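Side-chain contacts in 4-hydroxybutyrate CoA-transferase (Porphyromonas gingivalis, PDB 3EH7), which probably transfers coenzyme A from an acyl-CoA to a carboxylic acid such as acetate or 4-hydroxybutyrate: residues 276-279 with 280-283; 247-250 with 251-255. All coordinates share one frame; numbering follows the deposited sequence.

How the contacts relate
Both contacts lie within one short helix each: contact 1 takes in the N-cap and most of helix 278-284, contact 2 most of helix 246-253 and its C-terminal end. These neighbouring helices follow successive strands, 269-271 and 238-240, of the same mixed sheet, and each contact is partly buried. Contact 1 relies on polar capping and a tyrosine folded back on the chain before the helix; contact 2 combines an arginine laid over a valine with a Schellman close. They meet directly. The carboxylate of D279 forms a salt bridge with R253, OD2 to NH2 2.6 Å, while V280 and F283 pack on the buried V249.

Contact 1. Residues 276-279 with 280-283; sequences GSED and VYHF
The first turn of helix 278-284 is drawn up by backbone bonds from H282 N to E278 O and from F283 N to D279 O, both 3.0 Å, whereas Y281 N reaches S277 O only weakly at 3.4 Å. Y281 folds back over the residues that lead into the helix. With CG anti to its own carbonyl carbon (chi1 -56°), the ring runs toward G276, and its OH accepts a nearly straight hydrogen bond from G276 N at 3.0 Å, 167° at the hydrogen. The same hydroxyl is hydrogen-bonded to Y188 O; tyrosine suits this buried place because its long flat ring lies under S277 O while its hydroxyl meets two backbone groups. S277 O lies over one ring face, 3.4 Å above the plane and displaced toward the rim. At the ring edge and in its plane sits E278 OE1, 3.5 Å from Y281 CD2; the carboxylate is turned 64° from the ring. S277 is the N-cap: its OG accepts a weak bond from D279 N at 3.1 Å and is also hydrogen-bonded to D246, at the start of helix 246-253. Serine suits this place because a short hydroxyl can turn back to an amide that has no helical acceptor before it. D279 directs its carboxylate to R253, while V280 offers a compact branched surface to V249 and D246.

Contact 2. Residues 247-250 with 251-255; sequences GVVE and LVRSG
E250 O is gripped by two donors of S254, the backbone N and the side-chain OG, each at 3.0 Å. The hydroxyl proton is given to the carbonyl, OG approaching at a C=O...O angle of 128°. This is possible because OG stands between the backbone N and carbonyl carbon of S254 (chi1 60°), turned back toward the preceding turn. S254 OG thus adds a second donor to a carbonyl that the S254 amide already holds, in the last turn of helix 246-253. Beyond it G255 adopts positive phi (87°) and its N bonds V252 O at 2.9 Å, completing a Schellman motif; a side chain here would press on the carbonyl O of S254, so glycine fits. R253, just before S254, lays its guanidinium over V249, one turn earlier: CG1 sits 3.6 Å above one face, offset toward the rim, and is 3.8 Å from R253 NH2. The arginine chain, extended from CG to NE, carries the charged group across the valine to D279 of helix 278-284, its salt-bridge partner. V248 CG1 and V252 CG2 are only loosely apposed, 4.5 Å apart; the buried L251 turns to L228 of helix 222-229 and to I257.

Contact 1. Residues 276-279 with 280-283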
ATOM      1  N   GLY A 276      25.391  -5.320 -13.413  1.00 25.69           N
ATOM      2  CA  GLY A 276      26.031  -4.323 -14.261  1.00 26.37           C
ATOM      3  C   GLY A 276      27.171  -4.941 -15.012  1.00 26.34           C
ATOM      4  O   GLY A 276      27.156  -6.132 -15.270  1.00 27.02           O
ATOM      5  N   SER A 277      28.166  -4.136 -15.356  1.00 26.91           N
ATOM      6  CA  SER A 277      29.305  -4.618 -16.101  1.00 27.36           C
ATOM      7  C   SER A 277      30.281  -5.303 -15.161  1.00 28.58           C
ATOM      8  O   SER A 277      30.163  -5.233 -13.934  1.00 27.93           O
ATOM      9  CB  SER A 277      30.019  -3.467 -16.817  1.00 27.05           C
ATOM     10  OG  SER A 277      30.714  -2.660 -15.880  1.00 25.14           O
ATOM     11  N   GLU A 278      31.274  -5.950 -15.760  1.00 29.96           N
ATOM     12  CA  GLU A 278      32.364  -6.544 -14.999  1.00 31.07           C
ATOM     13  C   GLU A 278      33.023  -5.491 -14.109  1.00 31.35           C
ATOM     14  O   GLU A 278      33.481  -5.786 -13.002  1.00 31.84           O
ATOM     15  CB  GLU A 278      33.369  -7.204 -15.948  1.00 31.72           C
ATOM     16  CG  GLU A 278      34.040  -8.452 -15.383  1.00 34.75           C
ATOM     17  CD  GLU A 278      33.086  -9.399 -14.632  1.00 38.94           C
ATOM     18  OE1 GLU A 278      31.922  -9.651 -15.090  1.00 42.58           O
ATOM     19  OE2 GLU A 278      33.516  -9.888 -13.560  1.00 41.56           O
ATOM     20  N   ASP A 279      33.018  -4.248 -14.565  1.00 31.53           N
ATOM     21  CA  ASP A 279      33.551  -3.152 -13.780  1.00 31.73           C
ATOM     22  C   ASP A 279      32.815  -2.955 -12.465  1.00 30.98           C
ATOM     23  O   ASP A 279      33.453  -2.727 -11.440  1.00 31.10           O
ATOM     24  CB  ASP A 279      33.498  -1.856 -14.580  1.00 32.39           C
ATOM     25  CG  ASP A 279      34.148  -0.705 -13.863  1.00 33.90           C
ATOM     26  OD1 ASP A 279      35.138  -0.902 -13.126  1.00 38.00           O
ATOM     27  OD2 ASP A 279      33.661   0.421 -14.036  1.00 37.26           O
ATOM     28  N   VAL A 280      31.481  -3.020 -12.482  1.00 30.18           N
ATOM     29  CA  VAL A 280      30.704  -2.872 -11.237  1.00 29.17           C
ATOM     30  C   VAL A 280      31.063  -3.967 -10.234  1.00 28.57           C
ATOM     31  O   VAL A 280      31.231  -3.694  -9.032  1.00 28.39           O
ATOM     32  CB  VAL A 280      29.179  -2.884 -11.493  1.00 29.63           C
ATOM     33  CG1 VAL A 280      28.407  -3.164 -10.211  1.00 29.33           C
ATOM     34  CG2 VAL A 280      28.755  -1.561 -12.085  1.00 28.73           C
ATOM     35  N   TYR A 281      31.189  -5.192 -10.742  1.00 27.24           N
ATOM     36  CA  TYR A 281      31.491  -6.333  -9.928  1.00 27.07           C
ATOM     37  C   TYR A 281      32.892  -6.253  -9.296  1.00 27.82           C
ATOM     38  O   TYR A 281      33.070  -6.732  -8.185  1.00 28.01           O
ATOM     39  CB  TYR A 281      31.321  -7.617 -10.737  1.00 26.45           C
ATOM     40  CG  TYR A 281      29.942  -7.774 -11.359  1.00 24.56           C
ATOM     41  CD1 TYR A 281      28.800  -7.326 -10.703  1.00 23.35           C
ATOM     42  CD2 TYR A 281      29.789  -8.376 -12.597  1.00 24.54           C
ATOM     43  CE1 TYR A 281      27.530  -7.471 -11.283  1.00 25.40           C
ATOM     44  CE2 TYR A 281      28.544  -8.525 -13.174  1.00 23.87           C
ATOM     45  CZ  TYR A 281      27.416  -8.071 -12.512  1.00 24.82           C
ATOM     46  OH  TYR A 281      26.177  -8.222 -13.072  1.00 23.76           O
ATOM     47  N   HIS A 282      33.859  -5.640  -9.990  1.00 27.94           N
ATOM     48  CA  HIS A 282      35.181  -5.353  -9.400  1.00 28.71           C
ATOM     49  C   HIS A 282      35.097  -4.228  -8.351  1.00 27.73           C
ATOM     50  O   HIS A 282      35.647  -4.350  -7.276  1.00 27.38           O
ATOM     51  CB  HIS A 282      36.217  -5.002 -10.486  1.00 29.28           C
ATOM     52  CG  HIS A 282      37.552  -4.592  -9.938  1.00 32.91           C
ATOM     53  ND1 HIS A 282      38.006  -3.288  -9.978  1.00 37.05           N
ATOM     54  CD2 HIS A 282      38.521  -5.305  -9.308  1.00 36.43           C
ATOM     55  CE1 HIS A 282      39.208  -3.221  -9.429  1.00 37.03           C
ATOM     56  NE2 HIS A 282      39.541  -4.430  -9.007  1.00 37.76           N
ATOM     57  N   PHE A 283      34.384  -3.151  -8.660  1.00 26.88           N
ATOM     58  CA  PHE A 283      34.233  -2.038  -7.724  1.00 26.65           C
ATOM     59  C   PHE A 283      33.611  -2.449  -6.360  1.00 27.18           C
ATOM     60  O   PHE A 283      34.001  -1.923  -5.310  1.00 27.00           O
ATOM     61  CB  PHE A 283      33.407  -0.935  -8.383  1.00 26.73           C
ATOM     62  CG  PHE A 283      32.992   0.155  -7.454  1.00 25.56           C
ATOM     63  CD1 PHE A 283      33.855   1.184  -7.158  1.00 25.27           C
ATOM     64  CD2 PHE A 283      31.722   0.153  -6.886  1.00 27.41           C
ATOM     65  CE1 PHE A 283      33.486   2.194  -6.306  1.00 24.23           C
ATOM     66  CE2 PHE A 283      31.332   1.169  -6.022  1.00 25.84           C
ATOM     67  CZ  PHE A 283      32.232   2.204  -5.743  1.00 24.38           C
TER

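Contact 2. Residues 247-250 with 251-255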
ATOM      1  N   GLY A 247      25.753   3.115 -13.745  1.00 20.76           N
ATOM      2  CA  GLY A 247      25.440   4.556 -13.705  1.00 20.55           C
ATOM      3  C   GLY A 247      25.641   5.161 -12.322  1.00 21.01           C
ATOM      4  O   GLY A 247      26.145   6.271 -12.204  1.00 20.90           O
ATOM      5  N   VAL A 248      25.262   4.403 -11.283  1.00 20.88           N
ATOM      6  CA  VAL A 248      25.424   4.839  -9.898  1.00 21.03           C
ATOM      7  C   VAL A 248      26.898   4.872  -9.542  1.00 20.76           C
ATOM      8  O   VAL A 248      27.371   5.870  -9.002  1.00 20.00           O
ATOM      9  CB  VAL A 248      24.595   3.970  -8.868  1.00 20.87           C
ATOM     10  CG1 VAL A 248      25.197   4.036  -7.468  1.00 20.91           C
ATOM     11  CG2 VAL A 248      23.147   4.455  -8.813  1.00 20.58           C
ATOM     12  N   VAL A 249      27.624   3.805  -9.868  1.00 21.79           N
ATOM     13  CA  VAL A 249      29.055   3.721  -9.539  1.00 22.26           C
ATOM     14  C   VAL A 249      29.839   4.865 -10.174  1.00 22.97           C
ATOM     15  O   VAL A 249      30.807   5.369  -9.592  1.00 22.92           O
ATOM     16  CB  VAL A 249      29.666   2.382  -9.978  1.00 22.43           C
ATOM     17  CG1 VAL A 249      31.199   2.414  -9.830  1.00 23.58           C
ATOM     18  CG2 VAL A 249      29.064   1.208  -9.207  1.00 21.88           C
ATOM     19  N   GLU A 250      29.431   5.270 -11.373  1.00 23.82           N
ATOM     20  CA  GLU A 250      30.092   6.392 -12.074  1.00 25.13           C
ATOM     21  C   GLU A 250      29.929   7.671 -11.268  1.00 25.42           C
ATOM     22  O   GLU A 250      30.862   8.452 -11.145  1.00 25.02           O
ATOM     23  CB  GLU A 250      29.532   6.581 -13.494  1.00 25.00           C
ATOM     24  CG  GLU A 250      30.129   7.786 -14.221  1.00 28.89           C
ATOM     25  CD  GLU A 250      29.450   8.090 -15.563  1.00 32.14           C
ATOM     26  OE1 GLU A 250      28.390   7.487 -15.893  1.00 34.71           O
ATOM     27  OE2 GLU A 250      29.984   8.956 -16.278  1.00 35.74           O
ATOM     28  N   LEU A 251      28.748   7.877 -10.685  1.00 26.28           N
ATOM     29  CA  LEU A 251      28.552   9.059  -9.848  1.00 26.64           C
ATOM     30  C   LEU A 251      29.231   8.939  -8.492  1.00 27.02           C
ATOM     31  O   LEU A 251      29.508   9.953  -7.857  1.00 27.41           O
ATOM     32  CB  LEU A 251      27.072   9.396  -9.688  1.00 27.16           C
ATOM     33  CG  LEU A 251      26.398  10.131 -10.843  1.00 27.56           C
ATOM     34  CD1 LEU A 251      24.904  10.146 -10.622  1.00 28.76           C
ATOM     35  CD2 LEU A 251      26.903  11.534 -10.975  1.00 27.85           C
ATOM     36  N   VAL A 252      29.507   7.725  -8.024  1.00 27.50           N
ATOM     37  CA  VAL A 252      30.305   7.595  -6.817  1.00 27.93           C
ATOM     38  C   VAL A 252      31.732   8.011  -7.145  1.00 29.44           C
ATOM     39  O   VAL A 252      32.312   8.848  -6.463  1.00 29.40           O
ATOM     40  CB  VAL A 252      30.327   6.174  -6.251  1.00 28.61           C
ATOM     41  CG1 VAL A 252      31.401   6.076  -5.134  1.00 29.23           C
ATOM     42  CG2 VAL A 252      28.921   5.767  -5.736  1.00 24.52           C
ATOM     43  N   ARG A 253      32.276   7.451  -8.222  1.00 30.13           N
ATOM     44  CA  ARG A 253      33.662   7.711  -8.589  1.00 30.55           C
ATOM     45  C   ARG A 253      33.872   9.187  -8.855  1.00 30.44           C
ATOM     46  O   ARG A 253      34.932   9.715  -8.579  1.00 30.82           O
ATOM     47  CB  ARG A 253      34.068   6.871  -9.797  1.00 30.83           C
ATOM     48  CG  ARG A 253      34.246   5.418  -9.445  1.00 31.10           C
ATOM     49  CD  ARG A 253      34.493   4.581 -10.673  1.00 31.44           C
ATOM     50  NE  ARG A 253      34.966   3.238 -10.342  1.00 32.00           N
ATOM     51  CZ  ARG A 253      34.779   2.155 -11.104  1.00 34.02           C
ATOM     52  NH1 ARG A 253      35.263   0.983 -10.723  1.00 34.08           N
ATOM     53  NH2 ARG A 253      34.108   2.226 -12.252  1.00 35.10           N
ATOM     54  N   SER A 254      32.845   9.873  -9.341  1.00 30.17           N
ATOM     55  CA  SER A 254      32.979  11.301  -9.590  1.00 29.52           C
ATOM     56  C   SER A 254      32.651  12.211  -8.400  1.00 29.08           C
ATOM     57  O   SER A 254      32.663  13.436  -8.547  1.00 29.93           O
ATOM     58  CB  SER A 254      32.091  11.695 -10.760  1.00 29.67           C
ATOM     59  OG  SER A 254      30.759  11.388 -10.457  1.00 30.05           O
ATOM     60  N   GLY A 255      32.333  11.645  -7.242  1.00 27.78           N
ATOM     61  CA  GLY A 255      32.118  12.458  -6.044  1.00 26.72           C
ATOM     62  C   GLY A 255      30.722  13.017  -5.815  1.00 25.52           C
ATOM     63  O   GLY A 255      30.510  13.740  -4.862  1.00 25.64           O
TER